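Local coordinates for putative transcriptional regulator protein, LacI family (Rhizobium etli, PDB 3MIZ) that probably binds cis-regulatory DNA and controls transcription as a repressor of the LacI family, at residues L171-P176 against E180-F185; I137-I142 against E147-A152; T199-G204 against I210-A215; E190-D195 against M217-R222; V230-F235 against V280-V285. All coordinates share one frame; numbering follows the deposited sequence.

Interaction 1. Residues L171-P176 against E180-F185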
# COMPACT_ATOMS: atom_id res chain seq x y z
N LEU A 171 -0.25 -18.25 -15.85
CA LEU A 171 0.14 -16.87 -15.65
C LEU A 171 -1.11 -16.16 -15.15
O LEU A 171 -2.23 -16.54 -15.52
CB LEU A 171 0.58 -16.21 -16.96
CG LEU A 171 1.93 -16.60 -17.54
CD1 LEU A 171 2.09 -15.97 -18.92
CD2 LEU A 171 3.03 -16.14 -16.60
N GLY A 172 -0.94 -15.15 -14.31
CA GLY A 172 -2.08 -14.41 -13.81
C GLY A 172 -2.03 -12.98 -14.29
O GLY A 172 -3.01 -12.24 -14.21
N MSE A 173 -0.87 -12.57 -14.81
CA MSE A 173 -0.71 -11.20 -15.27
C MSE A 173 0.57 -11.06 -16.07
O MSE A 173 1.44 -11.92 -16.03
CB MSE A 173 -0.62 -10.27 -14.08
CG MSE A 173 0.65 -10.50 -13.31
SE MSE A 173 0.82 -9.34 -11.82
CE MSE A 173 -0.52 -10.15 -10.66
N ASP A 174 0.68 -9.94 -16.77
CA ASP A 174 1.86 -9.63 -17.56
C ASP A 174 1.82 -8.16 -17.93
O ASP A 174 0.80 -7.50 -17.78
CB ASP A 174 1.92 -10.51 -18.82
CG ASP A 174 0.65 -10.42 -19.66
OD1 ASP A 174 0.28 -9.30 -20.07
OD2 ASP A 174 0.04 -11.47 -19.91
N GLY A 175 2.95 -7.64 -18.40
CA GLY A 175 3.00 -6.24 -18.76
C GLY A 175 3.86 -5.46 -17.79
O GLY A 175 4.56 -6.05 -16.96
N PRO A 176 3.83 -4.12 -17.86
CA PRO A 176 4.62 -3.27 -16.97
C PRO A 176 4.21 -3.47 -15.51
O PRO A 176 3.02 -3.47 -15.20
CB PRO A 176 4.31 -1.85 -17.46
CG PRO A 176 3.92 -2.06 -18.91
CD PRO A 176 3.07 -3.30 -18.83
N GLU A 180 -0.08 -3.81 -15.02
CA GLU A 180 -0.26 -5.03 -15.78
C GLU A 180 -1.63 -5.31 -16.34
O GLU A 180 -2.64 -4.71 -15.94
CB GLU A 180 0.16 -6.23 -14.93
CG GLU A 180 1.61 -6.22 -14.52
CD GLU A 180 1.80 -5.92 -13.04
OE1 GLU A 180 1.06 -5.07 -12.50
OE2 GLU A 180 2.71 -6.54 -12.44
N ASN A 181 -1.63 -6.22 -17.30
CA ASN A 181 -2.84 -6.72 -17.92
C ASN A 181 -3.08 -7.80 -16.87
O ASN A 181 -2.28 -8.72 -16.75
CB ASN A 181 -2.47 -7.30 -19.29
CG ASN A 181 -3.58 -8.12 -19.91
OD1 ASN A 181 -4.75 -7.97 -19.59
ND2 ASN A 181 -3.19 -8.99 -20.84
N ASN A 182 -4.14 -7.66 -16.09
CA ASN A 182 -4.39 -8.59 -14.99
C ASN A 182 -5.61 -9.50 -15.19
O ASN A 182 -6.73 -9.03 -15.34
CB ASN A 182 -4.51 -7.79 -13.70
CG ASN A 182 -4.64 -8.66 -12.47
OD1 ASN A 182 -5.56 -9.48 -12.38
ND2 ASN A 182 -3.74 -8.48 -11.51
N TYR A 183 -5.37 -10.81 -15.18
CA TYR A 183 -6.45 -11.78 -15.39
C TYR A 183 -6.41 -12.92 -14.37
O TYR A 183 -6.70 -14.07 -14.71
CB TYR A 183 -6.38 -12.36 -16.81
CG TYR A 183 -4.97 -12.65 -17.30
CD1 TYR A 183 -4.19 -11.64 -17.86
CD2 TYR A 183 -4.40 -13.92 -17.16
CE1 TYR A 183 -2.88 -11.88 -18.29
CE2 TYR A 183 -3.09 -14.17 -17.58
CZ TYR A 183 -2.34 -13.14 -18.14
OH TYR A 183 -1.04 -13.36 -18.56
N VAL A 184 -6.06 -12.60 -13.13
CA VAL A 184 -5.97 -13.61 -12.08
C VAL A 184 -7.30 -14.31 -11.85
O VAL A 184 -7.36 -15.54 -11.80
CB VAL A 184 -5.48 -12.99 -10.74
CG1 VAL A 184 -5.31 -14.07 -9.70
CG2 VAL A 184 -4.15 -12.24 -10.95
N PHE A 185 -8.37 -13.53 -11.71
CA PHE A 185 -9.70 -14.11 -11.48
C PHE A 185 -10.08 -15.10 -12.58
O PHE A 185 -10.53 -16.22 -12.30
CB PHE A 185 -10.76 -13.00 -11.42
CG PHE A 185 -12.16 -13.52 -11.25
CD1 PHE A 185 -12.62 -13.94 -10.00
CD2 PHE A 185 -13.02 -13.61 -12.34
CE1 PHE A 185 -13.90 -14.45 -9.84
CE2 PHE A 185 -14.31 -14.12 -12.19
CZ PHE A 185 -14.75 -14.54 -10.94
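The Y183 ring lies over the backbone of L171-P176, with G172 O 3.6 Å above the ring plane over its centre and M173 N on the same face nearer the rim. This is an antiparallel beta hairpin at one edge of a five-stranded mixed sheet. D174 and N181 form its hydrogen-bonded pair: N181 N gives to D174 O at 2.8 Å, and D174 N returns a longer bond to N181 O. M173 and N182 make the next, non-hydrogen-bonded pair, and beyond it Y183 N donates to G172 O. CG of Y183 sits between its backbone N and carbonyl carbon (chi1 40°), which turns the ring back across the hairpin. A leucine in place of Y183 would probably strip D174 of its hydroxyl partner and uncover the peptide between G172 and M173. On the other face of the sheet, M173 SE lies 3.4 Å from E180 OE2, whose hydrogen-bond donor is N140 ND2. N182 OD1 accepts from V184 N in an Asx turn at the start of helix 184-192 and also from Q211 NE2. At the ring edge, Y183 OH donates to D174 OD2 at 2.6 Å, meeting that oxygen from 35° above the carboxylate plane.

Interaction 2. Residues I137-I142 against E147-A152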
# COMPACT_ATOMS: atom_id res chain seq x y z
N ILE A 137 -0.58 -19.88 -9.55
CA ILE A 137 -0.87 -18.79 -10.46
C ILE A 137 0.27 -17.79 -10.30
O ILE A 137 0.47 -17.18 -9.24
CB ILE A 137 -2.24 -18.16 -10.17
CG1 ILE A 137 -3.32 -19.25 -10.25
CG2 ILE A 137 -2.56 -17.10 -11.19
CD1 ILE A 137 -4.74 -18.74 -10.07
N ARG A 138 1.04 -17.66 -11.38
CA ARG A 138 2.24 -16.83 -11.45
C ARG A 138 2.13 -15.31 -11.38
O ARG A 138 1.28 -14.69 -12.03
CB ARG A 138 3.01 -17.17 -12.73
CG ARG A 138 3.40 -18.63 -12.85
CD ARG A 138 3.90 -18.94 -14.25
NE ARG A 138 5.10 -18.17 -14.58
CZ ARG A 138 5.70 -18.20 -15.77
NH1 ARG A 138 5.20 -18.96 -16.74
NH2 ARG A 138 6.80 -17.49 -15.98
N LEU A 139 3.04 -14.74 -10.61
CA LEU A 139 3.16 -13.29 -10.47
C LEU A 139 3.89 -12.86 -11.76
O LEU A 139 4.49 -13.70 -12.44
CB LEU A 139 4.01 -12.96 -9.24
CG LEU A 139 4.35 -11.50 -8.93
CD1 LEU A 139 3.09 -10.72 -8.62
CD2 LEU A 139 5.30 -11.46 -7.74
N ASN A 140 3.83 -11.57 -12.07
CA ASN A 140 4.47 -11.01 -13.26
C ASN A 140 5.85 -11.62 -13.51
O ASN A 140 6.76 -11.45 -12.71
CB ASN A 140 4.63 -9.49 -13.10
CG ASN A 140 4.88 -8.79 -14.42
OD1 ASN A 140 5.51 -9.34 -15.32
ND2 ASN A 140 4.40 -7.56 -14.53
N PRO A 141 6.02 -12.34 -14.64
CA PRO A 141 7.29 -12.99 -15.01
C PRO A 141 8.50 -12.07 -15.11
O PRO A 141 9.64 -12.53 -15.05
CB PRO A 141 6.96 -13.66 -16.34
CG PRO A 141 5.51 -13.94 -16.24
CD PRO A 141 4.96 -12.68 -15.61
N ILE A 142 8.26 -10.77 -15.29
CA ILE A 142 9.37 -9.82 -15.39
C ILE A 142 10.06 -9.71 -14.03
O ILE A 142 11.24 -9.34 -13.95
CB ILE A 142 8.87 -8.42 -15.81
CG1 ILE A 142 10.07 -7.50 -16.06
CG2 ILE A 142 7.99 -7.83 -14.73
CD1 ILE A 142 9.69 -6.11 -16.57
N GLU A 147 9.83 -15.40 -10.56
CA GLU A 147 10.45 -16.55 -11.19
C GLU A 147 11.13 -17.45 -10.18
O GLU A 147 11.09 -18.67 -10.31
CB GLU A 147 11.47 -16.09 -12.24
CG GLU A 147 11.61 -17.01 -13.44
CD GLU A 147 10.30 -17.16 -14.23
OE1 GLU A 147 9.45 -16.24 -14.16
OE2 GLU A 147 10.15 -18.18 -14.92
N LEU A 148 11.78 -16.86 -9.18
CA LEU A 148 12.45 -17.68 -8.16
C LEU A 148 11.44 -18.48 -7.34
O LEU A 148 11.72 -19.61 -6.96
CB LEU A 148 13.27 -16.80 -7.22
CG LEU A 148 14.46 -16.10 -7.87
CD1 LEU A 148 15.17 -15.25 -6.83
CD2 LEU A 148 15.40 -17.14 -8.46
N ARG A 149 10.28 -17.90 -7.06
CA ARG A 149 9.26 -18.62 -6.29
C ARG A 149 8.74 -19.79 -7.12
O ARG A 149 8.43 -20.86 -6.59
CB ARG A 149 8.12 -17.67 -5.92
CG ARG A 149 8.58 -16.51 -5.07
CD ARG A 149 7.49 -15.48 -4.85
NE ARG A 149 8.05 -14.28 -4.22
CZ ARG A 149 7.34 -13.21 -3.91
NH1 ARG A 149 6.04 -13.16 -4.16
NH2 ARG A 149 7.94 -12.17 -3.34
N LEU A 150 8.64 -19.58 -8.43
CA LEU A 150 8.16 -20.61 -9.34
C LEU A 150 9.22 -21.70 -9.47
O LEU A 150 8.90 -22.89 -9.54
CB LEU A 150 7.84 -20.01 -10.71
CG LEU A 150 7.46 -21.02 -11.80
CD1 LEU A 150 6.18 -21.78 -11.42
CD2 LEU A 150 7.27 -20.28 -13.11
N ASP A 151 10.49 -21.30 -9.51
CA ASP A 151 11.57 -22.27 -9.61
C ASP A 151 11.49 -23.21 -8.41
O ASP A 151 11.68 -24.42 -8.53
CB ASP A 151 12.94 -21.59 -9.59
CG ASP A 151 13.27 -20.85 -10.87
OD1 ASP A 151 12.68 -21.15 -11.94
OD2 ASP A 151 14.17 -19.98 -10.81
N ALA A 152 11.21 -22.64 -7.24
CA ALA A 152 11.12 -23.41 -6.00
C ALA A 152 9.95 -24.37 -6.04
O ALA A 152 10.08 -25.53 -5.65
CB ALA A 152 10.98 -22.48 -4.81
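R138 reaches from the end of strand 134-138 to E147 on the following helix, where the two form a salt bridge. The bond from R138 NH2 to E147 OE1 is weak, at 3.4 Å and with an N-H...O angle of 142°, and the guanidinium and carboxylate planes stand 69° apart, far from a flat, two-pronged pairing. OE1 approaches near the guanidinium plane, whereas L150 CD2 covers one face, 3.3 Å above it and towards the rim. The bend at chi3 (61°) carries R138 NE to within 3.4 Å of L150 CD2. A serine replacing R138 would probably leave E147 without this charged mate and L150 CD2 without its flat cover. R149 meets L139 CD2 through NH1, but its polar atoms find their partners beyond this contact: NE in D115, NH1 in G204 O, and NH2 in a long, weak ion pair with D233 OD1. The contact closes the first half of a beta-alpha-beta unit, with helix 144-160 following strand 134-138, strand 167-174 next in the sheet, and helix 115-127 alongside R149 and A152.

Interaction 3. Residues T199-G204 against I210-A215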
# COMPACT_ATOMS: atom_id res chain seq x y z
N THR A 199 -6.49 -29.39 -5.38
CA THR A 199 -7.00 -29.30 -4.01
C THR A 199 -6.38 -28.12 -3.27
O THR A 199 -6.88 -27.70 -2.23
CB THR A 199 -6.72 -30.60 -3.21
OG1 THR A 199 -5.30 -30.79 -3.08
CG2 THR A 199 -7.31 -31.81 -3.94
N ALA A 200 -5.28 -27.60 -3.81
CA ALA A 200 -4.59 -26.46 -3.23
C ALA A 200 -4.10 -25.56 -4.35
O ALA A 200 -3.73 -26.04 -5.43
CB ALA A 200 -3.41 -26.93 -2.36
N ILE A 201 -4.12 -24.26 -4.11
CA ILE A 201 -3.64 -23.30 -5.11
C ILE A 201 -2.72 -22.33 -4.41
O ILE A 201 -3.05 -21.75 -3.37
CB ILE A 201 -4.79 -22.50 -5.78
CG1 ILE A 201 -5.62 -23.43 -6.67
CG2 ILE A 201 -4.20 -21.38 -6.68
CD1 ILE A 201 -6.81 -22.75 -7.34
N MSE A 202 -1.53 -22.17 -4.98
CA MSE A 202 -0.55 -21.26 -4.43
C MSE A 202 -0.63 -20.01 -5.26
O MSE A 202 -0.52 -20.07 -6.49
CB MSE A 202 0.85 -21.85 -4.50
CG MSE A 202 1.07 -23.01 -3.57
SE MSE A 202 2.92 -23.56 -3.56
CE MSE A 202 3.67 -22.14 -2.53
N SER A 203 -0.84 -18.88 -4.60
CA SER A 203 -0.94 -17.60 -5.28
C SER A 203 0.43 -16.95 -5.39
O SER A 203 1.21 -16.96 -4.42
CB SER A 203 -1.89 -16.68 -4.50
OG SER A 203 -2.04 -15.43 -5.15
N GLY A 204 0.72 -16.39 -6.56
CA GLY A 204 2.00 -15.72 -6.78
C GLY A 204 2.33 -14.86 -5.58
O GLY A 204 3.47 -14.87 -5.10
N ILE A 210 -6.67 -12.35 -3.40
CA ILE A 210 -8.00 -11.77 -3.31
C ILE A 210 -8.87 -12.30 -4.45
O ILE A 210 -10.00 -12.72 -4.23
CB ILE A 210 -7.97 -10.23 -3.40
CG1 ILE A 210 -7.22 -9.64 -2.20
CG2 ILE A 210 -9.41 -9.69 -3.41
CD1 ILE A 210 -6.92 -8.14 -2.36
N GLN A 211 -8.33 -12.28 -5.67
CA GLN A 211 -9.08 -12.74 -6.84
C GLN A 211 -9.33 -14.24 -6.84
O GLN A 211 -10.36 -14.70 -7.36
CB GLN A 211 -8.35 -12.34 -8.12
CG GLN A 211 -8.27 -10.83 -8.30
CD GLN A 211 -7.69 -10.43 -9.64
OE1 GLN A 211 -8.24 -10.78 -10.69
NE2 GLN A 211 -6.58 -9.71 -9.61
N ILE A 212 -8.39 -15.01 -6.28
CA ILE A 212 -8.53 -16.46 -6.21
C ILE A 212 -9.59 -16.85 -5.17
O ILE A 212 -10.33 -17.82 -5.34
CB ILE A 212 -7.17 -17.12 -5.86
CG1 ILE A 212 -6.12 -16.72 -6.92
CG2 ILE A 212 -7.30 -18.64 -5.84
CD1 ILE A 212 -4.71 -17.15 -6.61
N TYR A 213 -9.67 -16.09 -4.08
CA TYR A 213 -10.69 -16.36 -3.06
C TYR A 213 -12.06 -16.16 -3.69
O TYR A 213 -12.96 -16.98 -3.53
CB TYR A 213 -10.55 -15.39 -1.88
CG TYR A 213 -9.76 -15.92 -0.70
CD1 TYR A 213 -8.46 -16.39 -0.85
CD2 TYR A 213 -10.32 -15.90 0.59
CE1 TYR A 213 -7.71 -16.81 0.25
CE2 TYR A 213 -9.58 -16.32 1.69
CZ TYR A 213 -8.28 -16.77 1.52
OH TYR A 213 -7.55 -17.16 2.62
N ILE A 214 -12.21 -15.04 -4.40
CA ILE A 214 -13.48 -14.72 -5.04
C ILE A 214 -13.82 -15.72 -6.14
O ILE A 214 -14.97 -16.13 -6.28
CB ILE A 214 -13.46 -13.28 -5.60
CG1 ILE A 214 -13.23 -12.29 -4.43
CG2 ILE A 214 -14.77 -12.96 -6.32
CD1 ILE A 214 -13.25 -10.85 -4.84
N ALA A 215 -12.81 -16.12 -6.90
CA ALA A 215 -13.03 -17.10 -7.96
C ALA A 215 -13.57 -18.41 -7.36
O ALA A 215 -14.53 -18.98 -7.87
CB ALA A 215 -11.72 -17.37 -8.69
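I212 carries the whole contact from the helix side, meeting two residues of strand 200-203 with different parts of its branched side chain. Its CD1 reaches S203, 3.5 Å from OG and 3.6 Å from CB, while its CG2 meets CG2 of I201 at 4.2 Å. CG1 of I212 is anti to the carbonyl carbon and CG2 anti to the backbone N (chi1 -58°), a split that sends the longer branch to the serine and the shorter one to the isoleucine. I201 and S203, two apart on the strand, both direct their side chains toward the helix, whereas M202 between them turns away to helix 115-127.

In the next shell, I137 of the neighbouring strand and I229 of strand 228-230 also touch I212, and M191 and L192 of helix 184-192 pack on I201. Helix 206-217 thus covers one face of the sheet while helix 115-127 covers the other, the layered alpha/beta arrangement of a periplasmic-binding-protein-like domain. Further out, I210 and I214 pack on L242 of the second subunit.

The pairing is essentially apolar: the one polar side-chain atom in it, S203 OG, is hydrogen-bonded to N205 O, so its buried hydroxyl is satisfied without help from the helix.

Interaction 4. Residues E190-D195 against M217-R222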
# COMPACT_ATOMS: atom_id res chain seq x y z
N GLU A 190 -10.80 -20.73 -14.50
CA GLU A 190 -10.55 -21.79 -15.47
C GLU A 190 -9.91 -22.98 -14.77
O GLU A 190 -10.29 -24.14 -14.99
CB GLU A 190 -9.63 -21.28 -16.58
CG GLU A 190 -9.37 -22.28 -17.71
CD GLU A 190 -10.64 -22.78 -18.37
OE1 GLU A 190 -11.53 -21.94 -18.68
OE2 GLU A 190 -10.76 -24.00 -18.60
N MSE A 191 -8.93 -22.69 -13.91
CA MSE A 191 -8.20 -23.71 -13.17
C MSE A 191 -9.10 -24.53 -12.24
O MSE A 191 -8.95 -25.75 -12.12
CB MSE A 191 -7.10 -23.04 -12.35
CG MSE A 191 -6.19 -23.98 -11.59
SE MSE A 191 -4.84 -23.00 -10.59
CE MSE A 191 -3.74 -22.44 -12.09
N LEU A 192 -10.04 -23.85 -11.59
CA LEU A 192 -10.94 -24.51 -10.66
C LEU A 192 -12.10 -25.24 -11.34
O LEU A 192 -12.80 -26.03 -10.70
CB LEU A 192 -11.48 -23.49 -9.66
CG LEU A 192 -10.45 -22.97 -8.65
CD1 LEU A 192 -10.96 -21.70 -7.95
CD2 LEU A 192 -10.16 -24.07 -7.63
N LYS A 193 -12.31 -24.96 -12.62
CA LYS A 193 -13.39 -25.60 -13.35
C LYS A 193 -12.89 -26.85 -14.06
O LYS A 193 -13.67 -27.59 -14.66
CB LYS A 193 -14.02 -24.64 -14.35
CG LYS A 193 -14.92 -23.59 -13.70
CD LYS A 193 -15.77 -22.85 -14.71
CE LYS A 193 -14.92 -22.03 -15.67
NZ LYS A 193 -15.77 -21.23 -16.60
N GLN A 194 -11.58 -27.08 -13.99
CA GLN A 194 -10.97 -28.25 -14.61
C GLN A 194 -11.62 -29.50 -14.03
O GLN A 194 -12.07 -29.50 -12.88
CB GLN A 194 -9.47 -28.29 -14.33
CG GLN A 194 -8.66 -27.17 -14.96
CD GLN A 194 -7.19 -27.28 -14.61
OE1 GLN A 194 -6.81 -27.25 -13.44
NE2 GLN A 194 -6.35 -27.42 -15.63
N ASP A 195 -11.65 -30.57 -14.82
CA ASP A 195 -12.23 -31.83 -14.36
C ASP A 195 -11.40 -32.38 -13.21
O ASP A 195 -11.95 -32.91 -12.24
CB ASP A 195 -12.29 -32.82 -15.52
CG ASP A 195 -13.27 -32.38 -16.61
OD1 ASP A 195 -14.48 -32.29 -16.32
OD2 ASP A 195 -12.82 -32.12 -17.75
N MSE A 217 -15.05 -18.96 -4.28
CA MSE A 217 -16.36 -18.77 -3.65
C MSE A 217 -17.47 -18.57 -4.68
O MSE A 217 -18.61 -18.99 -4.47
CB MSE A 217 -16.33 -17.59 -2.68
CG MSE A 217 -15.38 -17.79 -1.52
SE MSE A 217 -15.29 -16.26 -0.34
CE MSE A 217 -16.84 -16.68 0.77
N ALA A 218 -17.13 -17.94 -5.80
CA ALA A 218 -18.11 -17.70 -6.85
C ALA A 218 -18.55 -19.01 -7.49
O ALA A 218 -19.56 -19.05 -8.21
CB ALA A 218 -17.51 -16.77 -7.91
N LEU A 219 -17.80 -20.08 -7.24
CA LEU A 219 -18.13 -21.40 -7.79
C LEU A 219 -18.70 -22.30 -6.70
O LEU A 219 -18.86 -23.50 -6.90
CB LEU A 219 -16.88 -22.06 -8.39
CG LEU A 219 -16.26 -21.43 -9.64
CD1 LEU A 219 -14.93 -22.11 -9.94
CD2 LEU A 219 -17.21 -21.57 -10.82
N GLY A 220 -18.99 -21.71 -5.55
CA GLY A 220 -19.56 -22.46 -4.44
C GLY A 220 -18.56 -23.26 -3.63
O GLY A 220 -18.95 -24.06 -2.78
N LEU A 221 -17.27 -23.05 -3.86
CA LEU A 221 -16.25 -23.77 -3.11
C LEU A 221 -15.93 -23.07 -1.80
O LEU A 221 -15.89 -21.84 -1.74
CB LEU A 221 -14.97 -23.91 -3.95
CG LEU A 221 -15.11 -24.72 -5.24
CD1 LEU A 221 -13.82 -24.65 -6.05
CD2 LEU A 221 -15.44 -26.17 -4.89
N ARG A 222 -15.73 -23.85 -0.74
CA ARG A 222 -15.40 -23.32 0.58
C ARG A 222 -13.89 -23.37 0.66
O ARG A 222 -13.27 -24.36 0.25
CB ARG A 222 -16.02 -24.20 1.67
CG ARG A 222 -17.51 -24.40 1.51
CD ARG A 222 -18.08 -25.35 2.56
NE ARG A 222 -19.52 -25.56 2.37
CZ ARG A 222 -20.29 -26.26 3.19
NH1 ARG A 222 -19.78 -26.83 4.27
NH2 ARG A 222 -21.59 -26.39 2.93
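L192 and L219 make the shortest apolar contact here, with L219 CD1 3.7 Å from L192 CB. A second leucine of the loop, L221, brings its CD1 to 4.0 Å from L192 CD2, so L192 is touched near its root by one loop residue and at a terminal methyl by the other. The L192 side chain starts out anti to its carbonyl carbon (chi1 -71°), which carries that methyl across to L221. K193 adds an aliphatic contact: its CG lies 4.0 Å from L219 CD1, and the two side chains cross at about a right angle. Here the lysine contributes a methylene rather than its charge.

The backbone bonds that shape this region tie the loop back to the end of helix 206-217. G220 N donates to M217 O at 3.0 Å, closing a type I turn, and L221 N bonds to A216 O.

Intersubunit packing takes place on M217 and A218, which meet A218 and M217 of the second subunit.

Together, the two backbone bonds and the positive phi of G220 (81°) make a Schellman motif. It ends helix 206-217 and sets L219 and L221 against the last turn of helix 184-192.

Interaction 5. Residues V230-F235 against V280-V285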
# COMPACT_ATOMS: atom_id res chain seq x y z
N VAL A 230 -2.77 -20.54 -0.37
CA VAL A 230 -1.68 -19.93 0.37
C VAL A 230 -1.16 -18.78 -0.51
O VAL A 230 -1.32 -18.81 -1.72
CB VAL A 230 -0.53 -20.94 0.68
CG1 VAL A 230 -1.07 -22.07 1.58
CG2 VAL A 230 0.06 -21.52 -0.60
N GLY A 231 -0.60 -17.75 0.12
CA GLY A 231 -0.09 -16.63 -0.66
C GLY A 231 1.39 -16.43 -0.46
O GLY A 231 2.12 -17.38 -0.18
N PHE A 232 1.85 -15.19 -0.63
CA PHE A 232 3.25 -14.86 -0.43
C PHE A 232 3.41 -13.35 -0.21
O PHE A 232 2.76 -12.55 -0.90
CB PHE A 232 4.08 -15.29 -1.65
CG PHE A 232 5.52 -15.59 -1.33
CD1 PHE A 232 6.37 -14.59 -0.85
CD2 PHE A 232 6.02 -16.88 -1.50
CE1 PHE A 232 7.70 -14.87 -0.54
CE2 PHE A 232 7.36 -17.17 -1.19
CZ PHE A 232 8.20 -16.17 -0.71
N ASP A 233 4.25 -13.00 0.76
CA ASP A 233 4.60 -11.63 1.15
C ASP A 233 4.19 -11.23 2.57
O ASP A 233 4.90 -10.50 3.26
CB ASP A 233 3.96 -10.58 0.23
CG ASP A 233 4.51 -10.60 -1.18
OD1 ASP A 233 5.42 -11.39 -1.50
OD2 ASP A 233 3.99 -9.79 -1.98
N ASP A 234 3.01 -11.71 2.97
CA ASP A 234 2.34 -11.35 4.22
C ASP A 234 2.07 -9.85 4.16
O ASP A 234 2.49 -9.08 5.03
CB ASP A 234 3.10 -11.69 5.50
CG ASP A 234 2.20 -11.57 6.75
OD1 ASP A 234 0.98 -11.82 6.62
OD2 ASP A 234 2.70 -11.24 7.85
N PHE A 235 1.38 -9.46 3.10
CA PHE A 235 0.98 -8.07 2.87
C PHE A 235 -0.23 -7.93 3.79
O PHE A 235 -1.33 -8.33 3.43
CB PHE A 235 0.59 -7.89 1.40
CG PHE A 235 0.10 -6.51 1.05
CD1 PHE A 235 0.58 -5.38 1.70
CD2 PHE A 235 -0.82 -6.33 0.02
CE1 PHE A 235 0.16 -4.10 1.34
CE2 PHE A 235 -1.25 -5.06 -0.36
CZ PHE A 235 -0.76 -3.94 0.30
N VAL A 280 18.11 -13.14 3.95
CA VAL A 280 17.27 -13.39 5.12
C VAL A 280 16.06 -14.25 4.76
O VAL A 280 15.36 -13.99 3.79
CB VAL A 280 16.79 -12.06 5.74
CG1 VAL A 280 15.90 -12.34 6.94
CG2 VAL A 280 17.99 -11.21 6.13
N SER A 281 15.83 -15.29 5.56
CA SER A 281 14.72 -16.20 5.31
C SER A 281 13.34 -15.56 5.42
O SER A 281 13.16 -14.53 6.06
CB SER A 281 14.80 -17.38 6.30
OG SER A 281 14.72 -16.91 7.64
N CYS A 282 12.37 -16.18 4.76
CA CYS A 282 10.98 -15.73 4.80
C CYS A 282 10.28 -16.66 5.78
O CYS A 282 10.38 -17.87 5.66
CB CYS A 282 10.34 -15.86 3.42
SG CYS A 282 11.04 -14.76 2.17
N LYS A 283 9.58 -16.08 6.75
CA LYS A 283 8.89 -16.87 7.76
C LYS A 283 7.53 -17.37 7.28
O LYS A 283 6.71 -16.60 6.80
CB LYS A 283 8.69 -16.05 9.03
CG LYS A 283 9.98 -15.68 9.74
CD LYS A 283 9.71 -14.80 10.96
CE LYS A 283 11.00 -14.47 11.71
NZ LYS A 283 10.75 -13.54 12.84
N LEU A 284 7.29 -18.67 7.41
CA LEU A 284 6.01 -19.22 7.03
C LEU A 284 5.03 -18.82 8.13
O LEU A 284 5.26 -19.11 9.30
CB LEU A 284 6.09 -20.74 6.91
CG LEU A 284 4.81 -21.51 6.57
CD1 LEU A 284 4.02 -20.78 5.51
CD2 LEU A 284 5.19 -22.90 6.09
N VAL A 285 3.97 -18.11 7.75
CA VAL A 285 2.97 -17.66 8.72
C VAL A 285 1.74 -18.54 8.54
O VAL A 285 0.98 -18.38 7.59
CB VAL A 285 2.58 -16.19 8.47
CG1 VAL A 285 1.54 -15.75 9.51
CG2 VAL A 285 3.81 -15.31 8.53
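F232 and C282 form one of the two touching pairs between the loop 230-235 and the strand region 280-285, with ring atom CZ 4.3 Å from C282 SG. The sulfur lies 5.4 Å from the ring centroid and 72° off the ring normal, an oblique sulfur-aromatic contact. CB of F232 points away from the strand, but a chi1 of -153° lets the far end of the ring come back to the cysteine. The other pair joins D234 OD2 to V285 CG2, also at 4.3 Å, a carboxylate oxygen beside a methyl.

Neither approach is tight, and only 115 Å² is buried between the segments. Further partners surround them. F232 is covered by A249 and L251 and makes a cation-pi interaction with R149. D234 is fixed through OD1, which takes a salt bridge from R287 and a hydrogen bond from T239, while V285 and D234 both touch A250. Away from this buried side, S281 and K283, which flank C282, are exposed, so the loose side of the contact lies there.

Strand 277-285 pairs antiparallel with strand 248-250, which is itself bonded through its backbone, at A249, to D233 of the loop after strand 228-230. The contact joins that strand pair to the loop leaving the five-stranded sheet, within a periplasmic-binding-protein-like fold of the LacI family.

Overall arrangement
Interactions 1, 2 and 3 all draw on the same five-stranded sheet: its hairpin edge, the crossover from strand 134-138, and the helix laid on strand 200-203. Interaction 3 is fully buried and nearly all apolar, whereas interactions 1 and 2, partly buried, rely on hydrogen bonds and a weak salt bridge. Interaction 4, the most superficial, is a leucine contact with exposed L219 and K193; it lies farthest from the chain centre, shares helix 184-192 with interaction 1, and touches interaction 3 where L192 meets I201. Interaction 5 is buried and closest to the chain centre, yet thin. It is tied to interaction 2 through R149 and to interaction 3 by backbone bonds between strands 200-203 and 228-230.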